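Local structure of ATP-citrate lyase beta-subunit (6HXJ) at residues A[337-342]-A[370-375]; A[330-335]-A[353-358]; A[116-121]-A[149-154]; A[134-139]-A[156-161]. The protein probably takes part in the ATP-dependent cleavage of citrate with coenzyme A to oxaloacetate and acetyl-CoA, releasing ADP and phosphate. One frame throughout, in Å; residues are numbered along the deposited sequence.

Interaction 1 of 4, residues A[337-342]-A[370-375]; sequences NGFRES and KQLQEE
Arg340 and Glu375 join helix 328-344 to the turn that follows helix 362-371 through a salt bridge, a small example of how one charged pair can edge a greasy contact. The arginine presents the edge of its guanidinium to the carboxylate, and the two planes lie only 19° apart. NH1 does all the polar work towards the glutamate: it sits 2.9 Å from OE1 of Glu375, and it also gives OE2 of the same residue a weak hydrogen bond of 3.4 Å. The bend at chi3 (-102°) turns the guanidinium across to Glu375, whose chain runs extended beyond CG. Next to the pair, Leu372 carries the apolar half. Its CD2 lies 4.0 Å from Arg340 NH1, while its CD1 comes to 4.2 Å from CD2 of Phe339, close to the plane of the ring and at its edge.

Two side-chain bonds stay within a single segment. Gly338 O accepts both the backbone N and, at 2.6 Å, the OG of Ser342, and Lys370 NZ donates to OE1 of Gln373 at 3.0 Å in the carbonyl plane. Across the contact, Lys343 of the same helix as Arg340 gives a weak hydrogen bond to the backbone O of Glu375. Were Glu375 replaced by alanine, the carboxylate would be gone, and Arg340 NH1 would probably lose this charged mate, its guanidinium being freer to turn. The chemistry is divided: Phe339 and Leu372 bury an apolar interior that Phe377 also lines, whereas opposite charges meet at the more exposed edge and probably tie helix 328-344 to the turn after helix 362-371.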
loop_
_atom_site.group_PDB
_atom_site.type_symbol
_atom_site.label_atom_id
_atom_site.label_comp_id
_atom_site.label_asym_id
_atom_site.label_seq_id
_atom_site.Cartn_x
_atom_site.Cartn_y
_atom_site.Cartn_z
ATOM N N ASN A 337 -13.091 47.476 12.377
ATOM C CA ASN A 337 -14.122 47.010 11.439
ATOM C C ASN A 337 -15.502 47.599 11.758
ATOM O O ASN A 337 -16.133 48.169 10.865
ATOM C CB ASN A 337 -14.122 45.498 11.336
ATOM C CG ASN A 337 -13.044 45.068 10.384
ATOM O OD1 ASN A 337 -13.028 45.487 9.211
ATOM N ND2 ASN A 337 -12.061 44.324 10.897
ATOM N N GLY A 338 -15.870 47.589 13.038
ATOM C CA GLY A 338 -17.110 48.177 13.527
ATOM C C GLY A 338 -17.157 49.692 13.428
ATOM O O GLY A 338 -18.243 50.258 13.321
ATOM N N PHE A 339 -15.988 50.366 13.487
ATOM C CA PHE A 339 -15.899 51.825 13.335
ATOM C C PHE A 339 -16.068 52.211 11.874
ATOM O O PHE A 339 -16.715 53.209 11.581
ATOM C CB PHE A 339 -14.562 52.367 13.858
ATOM C CG PHE A 339 -14.495 52.694 15.331
ATOM C CD1 PHE A 339 -15.654 52.975 16.057
ATOM C CD2 PHE A 339 -13.276 52.788 15.977
ATOM C CE1 PHE A 339 -15.593 53.281 17.416
ATOM C CE2 PHE A 339 -13.214 53.119 17.335
ATOM C CZ PHE A 339 -14.374 53.355 18.047
ATOM N N ARG A 340 -15.486 51.408 10.963
ATOM C CA ARG A 340 -15.560 51.558 9.519
ATOM C C ARG A 340 -16.991 51.306 9.045
ATOM O O ARG A 340 -17.500 52.052 8.197
ATOM C CB ARG A 340 -14.593 50.568 8.849
ATOM C CG ARG A 340 -13.119 50.956 8.954
ATOM C CD ARG A 340 -12.293 50.422 7.809
ATOM N NE ARG A 340 -11.469 49.237 8.073
ATOM C CZ ARG A 340 -10.140 49.246 8.168
ATOM N NH1 ARG A 340 -9.473 50.395 8.151
ATOM N NH2 ARG A 340 -9.478 48.116 8.382
ATOM N N GLU A 341 -17.639 50.265 9.620
ATOM C CA GLU A 341 -19.021 49.872 9.323
ATOM C C GLU A 341 -20.009 50.982 9.734
ATOM O O GLU A 341 -20.931 51.325 9.004
ATOM C CB GLU A 341 -19.353 48.541 10.039
ATOM C CG GLU A 341 -20.523 47.768 9.436
ATOM C CD GLU A 341 -21.953 48.137 9.816
ATOM O OE1 GLU A 341 -22.153 49.028 10.678
ATOM O OE2 GLU A 341 -22.881 47.505 9.257
ATOM N N SER A 342 -19.772 51.551 10.896
ATOM C CA SER A 342 -20.588 52.600 11.478
ATOM C C SER A 342 -20.398 53.935 10.761
ATOM O O SER A 342 -21.369 54.670 10.606
ATOM C CB SER A 342 -20.261 52.742 12.960
ATOM O OG SER A 342 -20.489 51.520 13.646
ATOM N N LYS A 370 -4.504 54.074 14.782
ATOM C CA LYS A 370 -4.027 55.418 14.437
ATOM C C LYS A 370 -4.054 55.617 12.912
ATOM O O LYS A 370 -4.116 56.759 12.456
ATOM C CB LYS A 370 -2.642 55.716 15.048
ATOM C CG LYS A 370 -2.376 57.204 15.262
ATOM C CD LYS A 370 -1.247 57.495 16.260
ATOM C CE LYS A 370 -1.069 58.980 16.536
ATOM N NZ LYS A 370 -2.205 59.574 17.304
ATOM N N GLN A 371 -4.061 54.525 12.117
ATOM C CA GLN A 371 -4.195 54.629 10.661
ATOM C C GLN A 371 -5.575 55.180 10.363
ATOM O O GLN A 371 -5.703 55.979 9.441
ATOM C CB GLN A 371 -4.028 53.264 9.996
ATOM C CG GLN A 371 -4.169 53.259 8.480
ATOM C CD GLN A 371 -4.091 51.859 7.919
ATOM O OE1 GLN A 371 -4.741 50.920 8.396
ATOM N NE2 GLN A 371 -3.335 51.704 6.847
ATOM N N LEU A 372 -6.594 54.801 11.167
ATOM C CA LEU A 372 -7.952 55.314 10.994
ATOM C C LEU A 372 -8.029 56.845 10.904
ATOM O O LEU A 372 -9.063 57.356 10.500
ATOM C CB LEU A 372 -8.938 54.787 12.034
ATOM C CG LEU A 372 -9.490 53.387 11.822
ATOM C CD1 LEU A 372 -10.278 52.950 13.038
ATOM C CD2 LEU A 372 -10.424 53.326 10.641
ATOM N N GLN A 373 -6.932 57.574 11.198
ATOM C CA GLN A 373 -6.820 59.023 11.003
ATOM C C GLN A 373 -6.835 59.391 9.514
ATOM O O GLN A 373 -7.383 60.447 9.168
ATOM C CB GLN A 373 -5.520 59.581 11.628
ATOM C CG GLN A 373 -5.589 59.838 13.128
ATOM C CD GLN A 373 -4.258 60.115 13.815
ATOM O OE1 GLN A 373 -4.107 59.839 15.005
ATOM N NE2 GLN A 373 -3.274 60.694 13.126
ATOM N N GLU A 374 -6.258 58.548 8.637
ATOM C CA GLU A 374 -6.220 58.937 7.233
ATOM C C GLU A 374 -7.587 58.686 6.548
ATOM O O GLU A 374 -7.881 59.315 5.528
ATOM C CB GLU A 374 -4.991 58.416 6.431
ATOM C CG GLU A 374 -4.741 56.928 6.302
ATOM C CD GLU A 374 -3.274 56.532 6.393
ATOM O OE1 GLU A 374 -2.842 56.102 7.488
ATOM O OE2 GLU A 374 -2.544 56.710 5.391
ATOM N N GLU A 375 -8.471 57.911 7.203
ATOM C CA GLU A 375 -9.823 57.638 6.744
ATOM C C GLU A 375 -10.808 58.732 7.178
ATOM O O GLU A 375 -12.003 58.596 6.926
ATOM C CB GLU A 375 -10.272 56.246 7.201
ATOM C CG GLU A 375 -9.546 55.117 6.486
ATOM C CD GLU A 375 -9.730 53.754 7.114
ATOM O OE1 GLU A 375 -8.712 53.133 7.501
ATOM O OE2 GLU A 375 -10.895 53.300 7.206
#

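Interaction 2 of 4, residues A[330-335]-A[353-358]; sequences ATFSGI and IWVRRG
The phenyl ring of Phe332 meets two side chains of the facing segment, Val355 and Arg357, and both approach it obliquely. Its outer carbons do the touching: CE2 is 3.6 Å from CG1 of Val355, and CZ lies 3.6 Å from CB of Arg357. The other flat group, the Arg357 guanidinium, is turned 43° from the ring and does not stack on it; the arginine instead offers its aliphatic stem, CG coming to 3.8 Å from Phe332 CZ. That stem reaches the ring because CG stands trans to the backbone N (chi1 -172°), after which a bend at chi2 (65°) carries the charged end away. Val355 comes from the opposite direction to the phenylalanine, using CG1 for the contact.

All three residues are buried, and Leu366 and Ile369 of helix 362-371 also pack on the ring. The polar end of Arg357 has its own partners: NH1 bonds to the backbone O of Ala321 and to an oxygen of a bound citrate anion, which probably came from the crystallisation liquor. With an alanine in place of Phe332, the ring that fills the space between helix and strand would be gone, and the Arg357 stem would probably lose part of its apolar support, and Val355 CG1 its ring neighbour. In the chain, strand 315-318, helix 328-344 and strand 352-356 form a beta-alpha-beta crossover, and this contact lays the helix against the second parallel strand. Arg357 follows directly on that strand's end, a position typical of ligand-binding residues in such folds and consistent with the citrate-binding family of this part of the chain.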
loop_
_atom_site.group_PDB
_atom_site.type_symbol
_atom_site.label_atom_id
_atom_site.label_comp_id
_atom_site.label_asym_id
_atom_site.label_seq_id
_atom_site.Cartn_x
_atom_site.Cartn_y
_atom_site.Cartn_z
ATOM N N ALA A 330 -6.128 41.738 17.571
ATOM C CA ALA A 330 -7.374 41.051 17.208
ATOM C C ALA A 330 -8.588 41.861 17.621
ATOM O O ALA A 330 -9.429 42.163 16.798
ATOM C CB ALA A 330 -7.419 39.687 17.867
ATOM N N THR A 331 -8.656 42.244 18.891
ATOM C CA THR A 331 -9.774 43.023 19.421
ATOM C C THR A 331 -9.873 44.398 18.786
ATOM O O THR A 331 -10.990 44.855 18.562
ATOM C CB THR A 331 -9.780 43.099 20.945
ATOM O OG1 THR A 331 -8.495 43.455 21.425
ATOM C CG2 THR A 331 -10.276 41.804 21.609
ATOM N N PHE A 332 -8.733 45.049 18.485
ATOM C CA PHE A 332 -8.728 46.340 17.818
ATOM C C PHE A 332 -9.132 46.195 16.385
ATOM O O PHE A 332 -9.722 47.136 15.882
ATOM C CB PHE A 332 -7.404 47.105 17.955
ATOM C CG PHE A 332 -7.356 48.023 19.152
ATOM C CD1 PHE A 332 -8.177 47.799 20.259
ATOM C CD2 PHE A 332 -6.510 49.125 19.170
ATOM C CE1 PHE A 332 -8.163 48.665 21.352
ATOM C CE2 PHE A 332 -6.477 49.980 20.280
ATOM C CZ PHE A 332 -7.303 49.742 21.364
ATOM N N SER A 333 -8.911 45.033 15.731
ATOM C CA SER A 333 -9.394 44.848 14.355
ATOM C C SER A 333 -10.938 44.785 14.313
ATOM O O SER A 333 -11.554 45.349 13.398
ATOM C CB SER A 333 -8.747 43.627 13.699
ATOM O OG SER A 333 -9.431 42.412 13.975
ATOM N N GLY A 334 -11.532 44.161 15.334
ATOM C CA GLY A 334 -12.978 44.062 15.491
ATOM C C GLY A 334 -13.574 45.433 15.738
ATOM O O GLY A 334 -14.614 45.745 15.183
ATOM N N ILE A 335 -12.875 46.288 16.549
ATOM C CA ILE A 335 -13.237 47.689 16.877
ATOM C C ILE A 335 -13.131 48.545 15.620
ATOM O O ILE A 335 -14.050 49.306 15.328
ATOM C CB ILE A 335 -12.425 48.317 18.089
ATOM C CG1 ILE A 335 -12.715 47.586 19.413
ATOM C CG2 ILE A 335 -12.711 49.836 18.263
ATOM C CD1 ILE A 335 -11.798 47.933 20.577
ATOM N N ILE A 353 -12.962 60.106 18.757
ATOM C CA ILE A 353 -12.677 58.817 19.390
ATOM C C ILE A 353 -11.396 58.999 20.210
ATOM O O ILE A 353 -10.440 59.606 19.721
ATOM C CB ILE A 353 -12.580 57.651 18.335
ATOM C CG1 ILE A 353 -13.922 57.486 17.565
ATOM C CG2 ILE A 353 -12.182 56.322 18.989
ATOM C CD1 ILE A 353 -13.892 56.685 16.285
ATOM N N TRP A 354 -11.396 58.498 21.470
ATOM C CA TRP A 354 -10.260 58.557 22.398
ATOM C C TRP A 354 -9.810 57.140 22.712
ATOM O O TRP A 354 -10.574 56.357 23.279
ATOM C CB TRP A 354 -10.631 59.326 23.679
ATOM C CG TRP A 354 -11.165 60.705 23.422
ATOM C CD1 TRP A 354 -12.466 61.064 23.210
ATOM C CD2 TRP A 354 -10.393 61.898 23.287
ATOM N NE1 TRP A 354 -12.556 62.413 22.982
ATOM C CE2 TRP A 354 -11.298 62.956 23.030
ATOM C CE3 TRP A 354 -9.019 62.188 23.402
ATOM C CZ2 TRP A 354 -10.874 64.281 22.868
ATOM C CZ3 TRP A 354 -8.598 63.499 23.241
ATOM C CH2 TRP A 354 -9.520 64.531 22.979
ATOM N N VAL A 355 -8.585 56.800 22.301
ATOM C CA VAL A 355 -8.014 55.474 22.477
ATOM C C VAL A 355 -6.839 55.513 23.453
ATOM O O VAL A 355 -5.940 56.349 23.317
ATOM C CB VAL A 355 -7.622 54.824 21.110
ATOM C CG1 VAL A 355 -7.119 53.395 21.287
ATOM C CG2 VAL A 355 -8.789 54.841 20.139
ATOM N N ARG A 356 -6.867 54.616 24.442
ATOM C CA ARG A 356 -5.783 54.399 25.404
ATOM C C ARG A 356 -5.829 52.921 25.748
ATOM O O ARG A 356 -6.829 52.441 26.290
ATOM C CB ARG A 356 -5.880 55.295 26.661
ATOM C CG ARG A 356 -4.635 55.263 27.547
ATOM C CD ARG A 356 -4.697 54.133 28.558
ATOM N NE ARG A 356 -3.521 54.095 29.421
ATOM C CZ ARG A 356 -3.183 53.063 30.184
ATOM N NH1 ARG A 356 -3.922 51.955 30.185
ATOM N NH2 ARG A 356 -2.093 53.121 30.936
ATOM N N ARG A 357 -4.770 52.194 25.410
ATOM C CA ARG A 357 -4.734 50.764 25.619
ATOM C C ARG A 357 -3.298 50.205 25.713
ATOM O O ARG A 357 -2.333 50.795 25.216
ATOM C CB ARG A 357 -5.534 50.074 24.495
ATOM C CG ARG A 357 -5.778 48.568 24.626
ATOM C CD ARG A 357 -6.648 48.174 25.800
ATOM N NE ARG A 357 -7.115 46.792 25.676
ATOM C CZ ARG A 357 -7.154 45.911 26.673
ATOM N NH1 ARG A 357 -6.753 46.258 27.894
ATOM N NH2 ARG A 357 -7.606 44.676 26.462
ATOM N N GLY A 358 -3.196 49.061 26.378
ATOM C CA GLY A 358 -1.996 48.244 26.512
ATOM C C GLY A 358 -2.379 46.778 26.492
ATOM O O GLY A 358 -3.553 46.447 26.713
#

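Interaction 3 of 4, residues A[116-121]-A[149-154]; sequences AELLIS and EQLTEL
Leu118 and Leu154 face one another with matching torsions: in each, CG lies trans to the backbone N (chi1 -180° in Leu118, 177° in Leu154), which extends the methyl-bearing end of each leucine into the gap between strand 115-121 and helix 148-158. The two CD2 methyls come to 4.1 Å. Leu118 CD2 also touches Leu151 CD2 at 3.7 Å, the two side chains crossing at about a right angle. A turn further along the helix, Leu154 slides past Ile120 in the opposite direction, so that CG2 of Ile120 rests 3.7 Å from CG and 3.8 Å from CD2 of Leu154. Leu118 and Ile120 are two apart on the strand and therefore point to the same face of the sheet, while Leu151 and Leu154 are three apart on the helix and line one side of it.

The segments pass at an angle of 44°, their axes 10.7 Å apart at the closest. Helix 163-181 continues the apolar layer, with Val168 on Ile120 and Ile176 on Leu151. No hydrogen bond crosses the contact; four buried aliphatic side chains hold helix to sheet by dispersion and by the exclusion of water, as where a helix packs on an antiparallel sheet.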
loop_
_atom_site.group_PDB
_atom_site.type_symbol
_atom_site.label_atom_id
_atom_site.label_comp_id
_atom_site.label_asym_id
_atom_site.label_seq_id
_atom_site.Cartn_x
_atom_site.Cartn_y
_atom_site.Cartn_z
ATOM N N ALA A 116 -24.176 30.364 56.474
ATOM C CA ALA A 116 -25.312 31.262 56.427
ATOM C C ALA A 116 -25.746 31.700 57.804
ATOM O O ALA A 116 -25.200 31.260 58.813
ATOM C CB ALA A 116 -26.434 30.504 55.732
ATOM N N GLU A 117 -26.708 32.610 57.840
ATOM C CA GLU A 117 -27.289 33.125 59.066
ATOM C C GLU A 117 -28.803 33.037 58.944
ATOM O O GLU A 117 -29.362 33.476 57.932
ATOM C CB GLU A 117 -26.869 34.571 59.280
ATOM C CG GLU A 117 -27.035 35.054 60.706
ATOM C CD GLU A 117 -26.557 36.473 60.956
ATOM O OE1 GLU A 117 -26.881 37.373 60.144
ATOM O OE2 GLU A 117 -25.850 36.680 61.970
ATOM N N LEU A 118 -29.455 32.439 59.948
ATOM C CA LEU A 118 -30.893 32.305 59.965
ATOM C C LEU A 118 -31.451 33.329 60.919
ATOM O O LEU A 118 -31.120 33.306 62.097
ATOM C CB LEU A 118 -31.286 30.882 60.354
ATOM C CG LEU A 118 -32.776 30.539 60.420
ATOM C CD1 LEU A 118 -33.466 30.620 59.065
ATOM C CD2 LEU A 118 -32.974 29.188 61.007
ATOM N N LEU A 119 -32.240 34.266 60.397
ATOM C CA LEU A 119 -32.863 35.314 61.197
ATOM C C LEU A 119 -34.326 34.933 61.348
ATOM O O LEU A 119 -34.975 34.563 60.364
ATOM C CB LEU A 119 -32.696 36.705 60.537
ATOM C CG LEU A 119 -31.386 37.457 60.837
ATOM C CD1 LEU A 119 -30.221 36.841 60.136
ATOM C CD2 LEU A 119 -31.473 38.893 60.406
ATOM N N ILE A 120 -34.827 34.958 62.590
ATOM C CA ILE A 120 -36.213 34.609 62.882
ATOM C C ILE A 120 -36.911 35.697 63.711
ATOM O O ILE A 120 -36.328 36.254 64.633
ATOM C CB ILE A 120 -36.322 33.184 63.515
ATOM C CG1 ILE A 120 -37.768 32.656 63.464
ATOM C CG2 ILE A 120 -35.717 33.094 64.943
ATOM C CD1 ILE A 120 -37.875 31.231 63.732
ATOM N N SER A 121 -38.164 35.984 63.389
ATOM C CA SER A 121 -38.946 36.948 64.165
ATOM C C SER A 121 -40.386 36.508 64.288
ATOM O O SER A 121 -40.939 35.907 63.368
ATOM C CB SER A 121 -38.881 38.341 63.550
ATOM O OG SER A 121 -39.330 39.306 64.484
ATOM N N GLU A 149 -34.208 20.319 67.171
ATOM C CA GLU A 149 -34.312 20.852 68.531
ATOM C C GLU A 149 -33.676 22.220 68.684
ATOM O O GLU A 149 -34.305 23.121 69.238
ATOM C CB GLU A 149 -33.778 19.869 69.577
ATOM C CG GLU A 149 -32.972 18.693 69.045
ATOM C CD GLU A 149 -33.692 17.664 68.188
ATOM O OE1 GLU A 149 -33.204 17.396 67.064
ATOM O OE2 GLU A 149 -34.759 17.162 68.615
ATOM N N GLN A 150 -32.457 22.390 68.155
ATOM C CA GLN A 150 -31.765 23.683 68.179
ATOM C C GLN A 150 -32.648 24.753 67.564
ATOM O O GLN A 150 -32.792 25.836 68.130
ATOM C CB GLN A 150 -30.449 23.605 67.392
ATOM C CG GLN A 150 -29.454 22.611 67.946
ATOM C CD GLN A 150 -28.117 22.717 67.244
ATOM O OE1 GLN A 150 -27.732 21.853 66.451
ATOM N NE2 GLN A 150 -27.365 23.770 67.536
ATOM N N LEU A 151 -33.197 24.443 66.379
ATOM C CA LEU A 151 -34.098 25.327 65.671
ATOM C C LEU A 151 -35.335 25.586 66.512
ATOM O O LEU A 151 -35.746 26.734 66.622
ATOM C CB LEU A 151 -34.419 24.756 64.295
ATOM C CG LEU A 151 -33.197 24.728 63.331
ATOM C CD1 LEU A 151 -33.475 23.930 62.105
ATOM C CD2 LEU A 151 -32.656 26.119 63.031
ATOM N N THR A 152 -35.864 24.549 67.186
ATOM C CA THR A 152 -36.999 24.725 68.092
ATOM C C THR A 152 -36.603 25.678 69.222
ATOM O O THR A 152 -37.348 26.606 69.504
ATOM C CB THR A 152 -37.641 23.410 68.575
ATOM O OG1 THR A 152 -36.983 22.890 69.718
ATOM C CG2 THR A 152 -37.774 22.360 67.496
ATOM N N GLU A 153 -35.405 25.503 69.807
ATOM C CA GLU A 153 -34.882 26.397 70.850
ATOM C C GLU A 153 -34.740 27.794 70.288
ATOM O O GLU A 153 -35.078 28.757 70.973
ATOM C CB GLU A 153 -33.523 25.892 71.368
ATOM C CG GLU A 153 -32.739 26.834 72.269
ATOM C CD GLU A 153 -31.236 26.713 72.103
ATOM O OE1 GLU A 153 -30.711 27.186 71.068
ATOM O OE2 GLU A 153 -30.585 26.136 73.006
ATOM N N LEU A 154 -34.242 27.907 69.043
ATOM C CA LEU A 154 -34.101 29.200 68.392
ATOM C C LEU A 154 -35.480 29.838 68.312
ATOM O O LEU A 154 -35.632 30.981 68.726
ATOM C CB LEU A 154 -33.452 29.132 67.007
ATOM C CG LEU A 154 -33.374 30.517 66.318
ATOM C CD1 LEU A 154 -32.543 31.518 67.121
ATOM C CD2 LEU A 154 -32.954 30.433 64.879
#

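Interaction 4 of 4, residues A[134-139]-A[156-161]; sequences SVRRIQ and KDAGFE
Asp157, the first residue of 156-161 to meet Arg136, does so with its stem and its backbone, not its charge: CB lies 4.4 Å from Arg136 CG, and the carbonyl O is 4.0 Å from Arg136 NE without forming a hydrogen bond. The carboxylate stays apart, its OD2 6.9 Å from the same NE. Ala158 gives the closest approach. Here Arg136 CG sits 3.7 Å from the alanine CA and 4.1 Å from its CB, so the methylene of the arginine is laid against the last turn of helix 148-158. Bent at chi2 (-58°), the arginine chain then leads its guanidinium away from Ala158. Gly159 follows with a positive phi (136°), which takes the chain out of the helix, and its carbonyl O accepts a hydrogen bond from Lys122, a residue outside both segments. Two residues on, Glu161 pairs its carboxylate with that same outside lysine.

Leu154 of the same helix and Ile120 of the neighbouring strand also touch the Arg136 side chain. What joins the edge strand 136-141 to the helix terminus is thus mainly aliphatic, at the protein surface; the guanidinium may still feel a mild long-range attraction from Asp157 and from the carbonyl-rich end of the helix, but Arg136 and Asp157 form no ion pair.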
loop_
_atom_site.group_PDB
_atom_site.type_symbol
_atom_site.label_atom_id
_atom_site.label_comp_id
_atom_site.label_asym_id
_atom_site.label_seq_id
_atom_site.Cartn_x
_atom_site.Cartn_y
_atom_site.Cartn_z
ATOM N N SER A 134 -36.646 42.154 68.008
ATOM C CA SER A 134 -37.395 40.907 68.115
ATOM C C SER A 134 -36.703 39.776 67.372
ATOM O O SER A 134 -36.960 38.609 67.661
ATOM C CB SER A 134 -38.822 41.096 67.611
ATOM O OG SER A 134 -38.921 41.330 66.219
ATOM N N VAL A 135 -35.826 40.136 66.418
ATOM C CA VAL A 135 -35.074 39.229 65.555
ATOM C C VAL A 135 -33.957 38.496 66.308
ATOM O O VAL A 135 -33.057 39.109 66.893
ATOM C CB VAL A 135 -34.554 39.918 64.266
ATOM C CG1 VAL A 135 -33.654 38.996 63.458
ATOM C CG2 VAL A 135 -35.701 40.421 63.401
ATOM N N ARG A 136 -34.070 37.165 66.299
ATOM C CA ARG A 136 -33.102 36.237 66.863
ATOM C C ARG A 136 -32.402 35.571 65.695
ATOM O O ARG A 136 -33.040 35.073 64.760
ATOM C CB ARG A 136 -33.766 35.221 67.822
ATOM C CG ARG A 136 -34.517 35.866 68.997
ATOM C CD ARG A 136 -33.620 36.751 69.843
ATOM N NE ARG A 136 -34.377 37.540 70.810
ATOM C CZ ARG A 136 -33.904 38.624 71.418
ATOM N NH1 ARG A 136 -34.657 39.284 72.289
ATOM N NH2 ARG A 136 -32.679 39.064 71.150
ATOM N N ARG A 137 -31.088 35.661 65.702
ATOM C CA ARG A 137 -30.289 35.146 64.621
ATOM C C ARG A 137 -29.289 34.123 65.087
ATOM O O ARG A 137 -28.666 34.293 66.133
ATOM C CB ARG A 137 -29.607 36.284 63.832
ATOM C CG ARG A 137 -28.921 37.356 64.670
ATOM C CD ARG A 137 -28.090 38.288 63.812
ATOM N NE ARG A 137 -28.897 39.323 63.159
ATOM C CZ ARG A 137 -28.395 40.367 62.498
ATOM N NH1 ARG A 137 -27.079 40.529 62.392
ATOM N NH2 ARG A 137 -29.205 41.260 61.941
ATOM N N ILE A 138 -29.143 33.046 64.310
ATOM C CA ILE A 138 -28.110 32.039 64.558
ATOM C C ILE A 138 -27.243 31.894 63.320
ATOM O O ILE A 138 -27.738 32.052 62.215
ATOM C CB ILE A 138 -28.554 30.668 65.130
ATOM C CG1 ILE A 138 -29.428 29.880 64.145
ATOM C CG2 ILE A 138 -29.183 30.795 66.485
ATOM C CD1 ILE A 138 -28.818 28.578 63.734
ATOM N N GLN A 139 -25.963 31.577 63.503
ATOM C CA GLN A 139 -25.042 31.373 62.402
ATOM C C GLN A 139 -24.889 29.879 62.137
ATOM O O GLN A 139 -24.492 29.124 63.028
ATOM C CB GLN A 139 -23.699 32.042 62.699
ATOM C CG GLN A 139 -22.526 31.590 61.821
ATOM C CD GLN A 139 -22.610 32.093 60.431
ATOM O OE1 GLN A 139 -23.160 33.153 60.165
ATOM N NE2 GLN A 139 -22.052 31.346 59.509
ATOM N N LYS A 156 -38.004 29.132 70.211
ATOM C CA LYS A 156 -38.345 29.404 71.605
ATOM C C LYS A 156 -37.778 30.724 72.122
ATOM O O LYS A 156 -38.496 31.466 72.788
ATOM C CB LYS A 156 -37.943 28.231 72.486
ATOM C CG LYS A 156 -39.064 27.199 72.556
ATOM C CD LYS A 156 -38.799 26.071 73.536
ATOM C CE LYS A 156 -39.941 25.077 73.554
ATOM N NZ LYS A 156 -39.907 24.196 74.764
ATOM N N ASP A 157 -36.535 31.045 71.761
ATOM C CA ASP A 157 -35.867 32.296 72.125
ATOM C C ASP A 157 -36.617 33.487 71.563
ATOM O O ASP A 157 -36.638 34.539 72.189
ATOM C CB ASP A 157 -34.440 32.322 71.550
ATOM C CG ASP A 157 -33.452 31.314 72.140
ATOM O OD1 ASP A 157 -33.596 30.963 73.342
ATOM O OD2 ASP A 157 -32.460 30.971 71.440
ATOM N N ALA A 158 -37.141 33.358 70.340
ATOM C CA ALA A 158 -37.887 34.421 69.679
ATOM C C ALA A 158 -39.193 34.736 70.403
ATOM O O ALA A 158 -39.565 35.905 70.486
ATOM C CB ALA A 158 -38.144 34.064 68.224
ATOM N N GLY A 159 -39.844 33.710 70.950
ATOM C CA GLY A 159 -41.104 33.842 71.671
ATOM C C GLY A 159 -42.114 32.775 71.304
ATOM O O GLY A 159 -43.252 32.823 71.768
ATOM N N PHE A 160 -41.707 31.788 70.482
ATOM C CA PHE A 160 -42.575 30.686 70.042
ATOM C C PHE A 160 -42.777 29.642 71.145
ATOM O O PHE A 160 -41.812 29.195 71.759
ATOM C CB PHE A 160 -42.042 30.047 68.749
ATOM C CG PHE A 160 -42.061 30.993 67.572
ATOM C CD1 PHE A 160 -40.958 31.788 67.276
ATOM C CD2 PHE A 160 -43.191 31.110 66.773
ATOM C CE1 PHE A 160 -40.987 32.684 66.208
ATOM C CE2 PHE A 160 -43.215 32.002 65.704
ATOM C CZ PHE A 160 -42.114 32.783 65.426
ATOM N N GLU A 161 -44.028 29.280 71.405
ATOM C CA GLU A 161 -44.371 28.342 72.466
ATOM C C GLU A 161 -44.851 26.970 72.029
ATOM O O GLU A 161 -45.675 26.862 71.118
ATOM C CB GLU A 161 -45.515 28.906 73.312
ATOM C CG GLU A 161 -45.175 30.230 73.971
ATOM C CD GLU A 161 -46.234 31.310 73.842
ATOM O OE1 GLU A 161 -47.296 31.184 74.496
ATOM O OE2 GLU A 161 -45.986 32.303 73.119
#

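Overall arrangement
Followed from the N terminus, the four contacts fall into two crossing pairs set in series. Interaction 3 opens at strand 115-121 and closes on helix 148-158; before it closes, interaction 4 has begun at 134-139, and it ends just beyond at 156-161. Together they fasten that helix to two neighbouring strands of the antiparallel sheet in the ATP-grasp part. Later, interaction 2 starts on helix 328-344 and closes on strand 352-356, while interaction 1 starts further along the same helix and closes at the end of helix 362-371 and the turn beyond. This second pair, where Phe339 packs on Ile353, belongs to the citrate-binding part, with centres 54 to 65 Å from those of the first.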